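PDB 3EXZ: MaoC-like dehydratase, which probably catalyses the reversible addition and removal of water at an enoyl thioester, as related hotdog-fold MaoC-family hydratases do. Local coordinates for residues Gln77-Ala82 against Ala138-Phe143; Leu105-Ser110 against Ala117-Gln122; Asp12-Ala17 against Gly72-Gln77. All coordinates share one frame; numbering follows the deposited sequence.

Contact 1: Gln77-Ala82 against Ala138-Phe143; sequences QGIIGA and AKVVVF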
# COMPACT_ATOMS: atom_id res chain seq x y z
N GLN A 77 11.56 18.13 -1.13
CA GLN A 77 11.96 17.47 0.10
C GLN A 77 11.43 16.04 0.26
O GLN A 77 11.47 15.47 1.35
CB GLN A 77 11.59 18.34 1.30
CG GLN A 77 12.23 19.72 1.27
CD GLN A 77 11.95 20.51 2.53
OE1 GLN A 77 10.79 20.78 2.85
NE2 GLN A 77 13.00 20.88 3.25
N GLY A 78 10.93 15.48 -0.84
CA GLY A 78 10.46 14.11 -0.80
C GLY A 78 8.99 13.94 -0.53
O GLY A 78 8.28 14.91 -0.31
N ILE A 79 8.53 12.69 -0.53
CA ILE A 79 7.12 12.42 -0.29
C ILE A 79 6.99 11.68 1.02
O ILE A 79 7.46 10.56 1.17
CB ILE A 79 6.51 11.61 -1.46
CG1 ILE A 79 6.66 12.40 -2.78
CG2 ILE A 79 5.03 11.31 -1.17
CD1 ILE A 79 6.35 11.59 -4.02
N ILE A 80 6.34 12.32 1.99
CA ILE A 80 6.16 11.73 3.30
C ILE A 80 4.67 11.57 3.56
O ILE A 80 3.94 12.55 3.74
CB ILE A 80 6.85 12.60 4.38
CG1 ILE A 80 8.37 12.57 4.16
CG2 ILE A 80 6.52 12.07 5.76
CD1 ILE A 80 9.13 13.49 5.10
N GLY A 81 4.24 10.31 3.56
CA GLY A 81 2.84 10.02 3.75
C GLY A 81 2.38 9.79 5.17
O GLY A 81 3.05 9.10 5.94
N ALA A 82 1.27 10.42 5.53
CA ALA A 82 0.71 10.23 6.87
C ALA A 82 -0.29 9.06 6.73
O ALA A 82 -0.34 8.16 7.58
CB ALA A 82 0.01 11.50 7.34
N ALA A 138 -4.02 10.42 -0.86
CA ALA A 138 -3.06 10.51 0.23
C ALA A 138 -2.90 11.87 0.87
O ALA A 138 -3.14 12.89 0.23
CB ALA A 138 -1.66 10.03 -0.30
N LYS A 139 -2.52 11.88 2.14
CA LYS A 139 -2.24 13.13 2.82
C LYS A 139 -0.71 13.13 2.98
O LYS A 139 -0.12 12.26 3.63
CB LYS A 139 -2.92 13.20 4.19
CG LYS A 139 -4.43 13.31 4.09
CD LYS A 139 -5.08 13.14 5.45
CE LYS A 139 -6.57 13.49 5.40
NZ LYS A 139 -6.81 14.80 4.72
N VAL A 140 -0.07 14.12 2.37
CA VAL A 140 1.38 14.25 2.39
C VAL A 140 1.78 15.47 3.21
O VAL A 140 1.03 16.45 3.26
CB VAL A 140 1.90 14.35 0.91
CG1 VAL A 140 3.41 14.43 0.87
CG2 VAL A 140 1.42 13.14 0.13
N VAL A 141 2.93 15.40 3.86
CA VAL A 141 3.42 16.50 4.67
C VAL A 141 4.40 17.31 3.82
O VAL A 141 5.46 16.81 3.44
CB VAL A 141 4.17 16.01 5.94
CG1 VAL A 141 4.41 17.19 6.88
CG2 VAL A 141 3.36 14.93 6.63
N VAL A 142 4.02 18.55 3.53
CA VAL A 142 4.85 19.42 2.72
C VAL A 142 5.26 20.71 3.42
O VAL A 142 4.41 21.49 3.86
CB VAL A 142 4.14 19.80 1.41
CG1 VAL A 142 5.08 20.62 0.53
CG2 VAL A 142 3.66 18.55 0.67
N PHE A 143 6.56 20.92 3.53
CA PHE A 143 7.12 22.12 4.14
C PHE A 143 7.41 23.19 3.07
O PHE A 143 7.58 22.88 1.89
CB PHE A 143 8.44 21.80 4.84
CG PHE A 143 8.29 20.93 6.06
CD1 PHE A 143 8.33 21.48 7.33
CD2 PHE A 143 8.13 19.55 5.93
CE1 PHE A 143 8.18 20.68 8.46
CE2 PHE A 143 7.98 18.74 7.05
CZ PHE A 143 8.02 19.30 8.32
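Gly81 and Val140 form a non-hydrogen-bonded antiparallel pair, CA atoms 4.7 Å apart, in a surface contact carried mainly by backbone, at the margin of the sheet where the loop leading into strand 81-87 swings onto strand 132-143. The hydrogen bonds lie on both sides of this pair. Ala82 N donates to Lys139 O at 3.0 Å in an almost perfectly straight bond (179°). Val141 N donates to Ile80 O, also at 3.0 Å, with a little more bend. Ile80 O is touched a second time by the CA-H of Val140, 3.4 Å from O to CA. The Val140 side chain is turned with CG1 anti to its backbone N (chi1 -178°), which sets that methyl 4.1 Å from Ile79 CG2. Ile79 continues onto Met65, Leu68 and Val69 of helix 57-72. Through these two side chains the contact reaches inward, toward the long central helix that the antiparallel sheet of the hotdog fold wraps; strand 81-87 is the outermost strand on this side within this chain. On the outer side, Ile80 CG2 and Val141 CG2 approach each other loosely at 4.3 Å. At the start of the loop, the extended side chain of Gln77 crosses Phe143 at about a right angle. Its OE1 stands 3.2 Å from Phe143 CB, and the amide plane is nearly perpendicular to the ring (86°). The second subunit packs against the same region: its Phe38 lies on Ile80, its Leu49 on Phe143, and Ala82 makes backbone hydrogen bonds to it. Lys139 also bonds through its backbone to Gly83, just after the corner at Ala82.

Contact 2: Leu105-Ser110 against Ala117-Gln122; sequences LAITPS and AIVTCQ
Ala106 O is gripped from strand 116-126 by Thr120 N at 2.9 Å and by the CA-H of Val119, whose CA lies 3.4 Å from that oxygen. A water adds a weak bond to the same carbonyl. That water lies 2.8 Å from Thr120 OG1 and implausibly close to Ile118 O, a bond whose geometry is doubtful; with a further weak link to Thr108 OG1, it is held chiefly by strand 116-126 and only weakly by the other strand. Thr120 OG1 is placed for this by a chi1 of -61°, beside its own backbone N. The two strands form an antiparallel beta hairpin. Thr108 and Ile118 make a hydrogen-bonded pair, while the carbonyl of Thr120 takes the N-H of Leu105 at 2.8 Å in a nearly straight bond (174°). That bond, together with the near-helical backbone angles of Leu105, is consistent with a classic beta bulge opposite Thr120. Beyond it, Leu105 CD1 rests 3.7 Å from Gln122 OE1, an oxygen that also has a weak bond to Thr137 OG1. The other face is apolar. Ile107 and Val119 lie side by side, pointing the same way, with CG1 atoms 4.2 Å apart, and Ile107 CG2 reaches Ala117 CB at 4.0 Å. Ala117 CB also presses on Pro109 CA at 3.5 Å. Leu5, Leu8 and Val10 cover parts of this side. The hairpin is thus two-faced: a mixed face with two hydroxyls and a water, and on the other side hydrocarbon that meets the N-terminal residues.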
# COMPACT_ATOMS: atom_id res chain seq x y z
N LEU A 105 -6.03 18.17 -4.06
CA LEU A 105 -7.43 18.40 -3.73
C LEU A 105 -7.62 19.42 -2.63
O LEU A 105 -8.66 20.06 -2.53
CB LEU A 105 -8.09 17.08 -3.29
CG LEU A 105 -8.17 15.90 -4.28
CD1 LEU A 105 -9.15 14.85 -3.76
CD2 LEU A 105 -8.62 16.41 -5.64
N ALA A 106 -6.59 19.56 -1.79
CA ALA A 106 -6.64 20.49 -0.68
C ALA A 106 -5.26 20.70 -0.04
O ALA A 106 -4.40 19.82 -0.08
CB ALA A 106 -7.63 19.97 0.39
N ILE A 107 -5.06 21.90 0.52
CA ILE A 107 -3.82 22.25 1.23
C ILE A 107 -4.32 22.74 2.60
O ILE A 107 -5.15 23.64 2.69
CB ILE A 107 -3.03 23.37 0.53
CG1 ILE A 107 -2.40 22.82 -0.76
CG2 ILE A 107 -1.93 23.88 1.45
CD1 ILE A 107 -2.84 23.57 -1.99
N THR A 108 -3.79 22.15 3.66
CA THR A 108 -4.24 22.47 5.00
C THR A 108 -3.06 22.70 5.92
O THR A 108 -2.53 21.77 6.53
CB THR A 108 -5.14 21.32 5.54
OG1 THR A 108 -6.27 21.15 4.66
CG2 THR A 108 -5.64 21.61 6.94
N PRO A 109 -2.63 23.96 6.02
CA PRO A 109 -1.49 24.34 6.86
C PRO A 109 -1.67 23.95 8.32
O PRO A 109 -2.78 23.90 8.83
CB PRO A 109 -1.38 25.86 6.66
CG PRO A 109 -2.74 26.28 6.21
CD PRO A 109 -3.23 25.14 5.36
N SER A 110 -0.55 23.64 8.96
CA SER A 110 -0.56 23.28 10.37
C SER A 110 -0.69 24.58 11.17
O SER A 110 0.06 25.54 10.96
CB SER A 110 0.74 22.56 10.74
OG SER A 110 0.84 22.36 12.15
N ALA A 117 2.34 21.99 5.83
CA ALA A 117 0.92 21.78 5.60
C ALA A 117 0.67 20.34 5.20
O ALA A 117 1.59 19.65 4.77
CB ALA A 117 0.43 22.71 4.46
N ILE A 118 -0.57 19.88 5.37
CA ILE A 118 -0.94 18.54 4.94
C ILE A 118 -1.65 18.76 3.60
O ILE A 118 -2.69 19.41 3.52
CB ILE A 118 -1.87 17.85 5.96
CG1 ILE A 118 -1.01 17.28 7.09
CG2 ILE A 118 -2.67 16.75 5.28
CD1 ILE A 118 -1.82 16.77 8.26
N VAL A 119 -1.03 18.23 2.54
CA VAL A 119 -1.55 18.36 1.19
C VAL A 119 -2.22 17.06 0.77
O VAL A 119 -1.59 16.00 0.79
CB VAL A 119 -0.42 18.69 0.17
CG1 VAL A 119 -1.00 18.92 -1.23
CG2 VAL A 119 0.36 19.93 0.63
N THR A 120 -3.49 17.15 0.41
CA THR A 120 -4.25 15.98 -0.02
C THR A 120 -4.01 15.77 -1.52
O THR A 120 -4.44 16.56 -2.35
CB THR A 120 -5.76 16.16 0.24
OG1 THR A 120 -5.99 16.33 1.64
CG2 THR A 120 -6.53 14.95 -0.24
N CYS A 121 -3.32 14.68 -1.85
CA CYS A 121 -3.01 14.36 -3.24
C CYS A 121 -3.74 13.12 -3.68
O CYS A 121 -3.63 12.06 -3.05
CB CYS A 121 -1.51 14.13 -3.42
SG CYS A 121 -0.50 15.52 -2.90
N GLN A 122 -4.49 13.24 -4.77
CA GLN A 122 -5.21 12.10 -5.31
C GLN A 122 -4.49 11.59 -6.54
O GLN A 122 -4.51 12.23 -7.59
CB GLN A 122 -6.65 12.49 -5.67
CG GLN A 122 -7.47 11.32 -6.17
CD GLN A 122 -8.95 11.64 -6.26
OE1 GLN A 122 -9.69 11.52 -5.27
NE2 GLN A 122 -9.39 12.07 -7.43
O HOH W 1 -4.94 18.50 3.07

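Contact 3: Asp12-Ala17 against Gly72-Gln77; sequences DRFDSA and GLPLAQ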
# COMPACT_ATOMS: atom_id res chain seq x y z
N ASP A 12 -3.88 21.62 -8.91
CA ASP A 12 -2.66 21.32 -9.66
C ASP A 12 -2.61 19.86 -10.06
O ASP A 12 -2.87 18.96 -9.26
CB ASP A 12 -1.42 21.68 -8.84
CG ASP A 12 -1.13 23.16 -8.84
OD1 ASP A 12 -1.56 23.84 -9.81
OD2 ASP A 12 -0.47 23.65 -7.90
N ARG A 13 -2.27 19.63 -11.33
CA ARG A 13 -2.18 18.28 -11.87
C ARG A 13 -0.74 17.94 -12.22
O ARG A 13 -0.01 18.77 -12.77
CB ARG A 13 -3.07 18.17 -13.11
CG ARG A 13 -4.57 18.25 -12.82
CD ARG A 13 -5.37 18.42 -14.11
NE ARG A 13 -6.79 18.69 -13.88
CZ ARG A 13 -7.31 19.90 -13.64
NH1 ARG A 13 -6.53 20.97 -13.62
NH2 ARG A 13 -8.61 20.03 -13.43
N PHE A 14 -0.33 16.72 -11.88
CA PHE A 14 1.02 16.22 -12.15
C PHE A 14 0.95 14.87 -12.85
O PHE A 14 0.07 14.06 -12.57
CB PHE A 14 1.82 16.08 -10.86
CG PHE A 14 2.05 17.37 -10.15
CD1 PHE A 14 3.08 18.22 -10.54
CD2 PHE A 14 1.17 17.78 -9.17
CE1 PHE A 14 3.23 19.47 -9.95
CE2 PHE A 14 1.30 19.03 -8.57
CZ PHE A 14 2.34 19.87 -8.96
N ASP A 15 1.91 14.63 -13.73
CA ASP A 15 1.94 13.40 -14.48
C ASP A 15 3.27 12.71 -14.43
O ASP A 15 4.31 13.35 -14.57
CB ASP A 15 1.50 13.66 -15.91
CG ASP A 15 0.18 13.03 -16.20
OD1 ASP A 15 0.17 11.86 -16.63
OD2 ASP A 15 -0.86 13.70 -15.97
N SER A 16 3.25 11.40 -14.24
CA SER A 16 4.48 10.64 -14.16
C SER A 16 4.86 10.06 -15.52
O SER A 16 4.09 10.12 -16.48
CB SER A 16 4.31 9.46 -13.19
OG SER A 16 3.63 8.36 -13.82
N ALA A 17 6.08 9.51 -15.58
CA ALA A 17 6.54 8.82 -16.77
C ALA A 17 5.84 7.43 -16.68
O ALA A 17 5.11 7.13 -15.72
CB ALA A 17 8.04 8.67 -16.78
N GLY A 72 6.26 11.56 -10.99
CA GLY A 72 4.90 12.02 -10.77
C GLY A 72 4.58 13.13 -9.78
O GLY A 72 3.69 13.94 -10.05
N LEU A 73 5.27 13.17 -8.65
CA LEU A 73 5.08 14.20 -7.64
C LEU A 73 6.48 14.70 -7.34
O LEU A 73 7.25 14.10 -6.57
CB LEU A 73 4.39 13.63 -6.38
CG LEU A 73 3.25 14.46 -5.75
CD1 LEU A 73 3.05 14.00 -4.32
CD2 LEU A 73 3.57 15.95 -5.78
N PRO A 74 6.86 15.81 -7.98
CA PRO A 74 8.15 16.48 -7.90
C PRO A 74 8.49 17.29 -6.65
O PRO A 74 9.04 18.37 -6.77
CB PRO A 74 8.19 17.38 -9.14
CG PRO A 74 6.94 17.00 -9.94
CD PRO A 74 5.98 16.55 -8.90
N LEU A 75 8.17 16.75 -5.48
CA LEU A 75 8.45 17.45 -4.24
C LEU A 75 9.94 17.51 -3.94
O LEU A 75 10.61 16.48 -3.92
CB LEU A 75 7.69 16.77 -3.10
CG LEU A 75 6.30 17.27 -2.66
CD1 LEU A 75 5.61 18.10 -3.74
CD2 LEU A 75 5.46 16.07 -2.26
N ALA A 76 10.44 18.71 -3.67
CA ALA A 76 11.87 18.88 -3.41
C ALA A 76 12.38 18.15 -2.18
O ALA A 76 13.49 17.61 -2.18
CB ALA A 76 12.21 20.37 -3.33
N GLN A 77 11.56 18.13 -1.13
CA GLN A 77 11.96 17.47 0.10
C GLN A 77 11.43 16.04 0.26
O GLN A 77 11.47 15.47 1.35
CB GLN A 77 11.59 18.34 1.30
CG GLN A 77 12.23 19.72 1.27
CD GLN A 77 11.95 20.51 2.53
OE1 GLN A 77 10.79 20.78 2.85
NE2 GLN A 77 13.00 20.88 3.25
O HOH W 2 1.42 11.94 -10.73
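Ser16 and Gly72 bring their backbones to 3.7 Å, CA to CA, where the end of helix 57-72 comes up against the extended chain of 12-17. The second segment has no regular structure after Gly72: Leu73 is the first residue to leave helical angles, and the chain then runs off past Phe14. No direct hydrogen bond joins the two segments. A water lies 3.1 Å from Phe14 O and 3.1 Å from Gly72 O, placed to donate to them, although it has more acceptors in reach than protons. The absence of a side chain on Gly72 matters here, because Ser16 CB already sits 3.6 Å from Gly72 CA, and a CB on Gly72 would come close to it. Phe14 carries most of the rest. Its CB touches Gly72 O at a tight 3.0 Å, and its CG lies beside its own backbone N (chi1 -63°), from where CD1 reaches Pro74 CD at 3.7 Å. The ring and the proline cross at a slant, and Leu3 also touches the Phe14 side chain. An alanine at Phe14 would keep the touch of CB on Gly72 O but would probably open a gap beside Pro74, robbed of the ring that packs on it. Ser16 OG bonds to the carbonyl of the next residue, Ala17 O, at 2.7 Å, in the plane of that carbonyl and on a lone pair; the N-H of Val100 bonds to the same hydroxyl. In the hotdog fold the contact lies where strand 13-20, an outermost strand of this chain's sheet, paired with strand 97-109 through Phe14 with Thr102 and Ser16 with Val100, meets the end of central helix 57-72, whose Ser71 hydroxyl bonds Ala17 N.

In the fold
The three contacts sample one antiparallel sheet and the helix it wraps. Contacts 1 and 2 lie toward the surface and are joined directly, since strands 132-143 and 116-126 are neighbours: Val119 bonds with Val140, and Cys121 with Ala138. Both rest on strand pairing, but contact 1 faces the second subunit, whereas no other chain touches contact 2. Contact 3 is partly buried, and there packing and a water-mediated link take the place of direct bonds. Leu73 and Leu75 connect it to Ile79 and Val140 of contact 1, and Leu73 also meets Cys121 of contact 2. Gln77 belongs to both contacts 1 and 3.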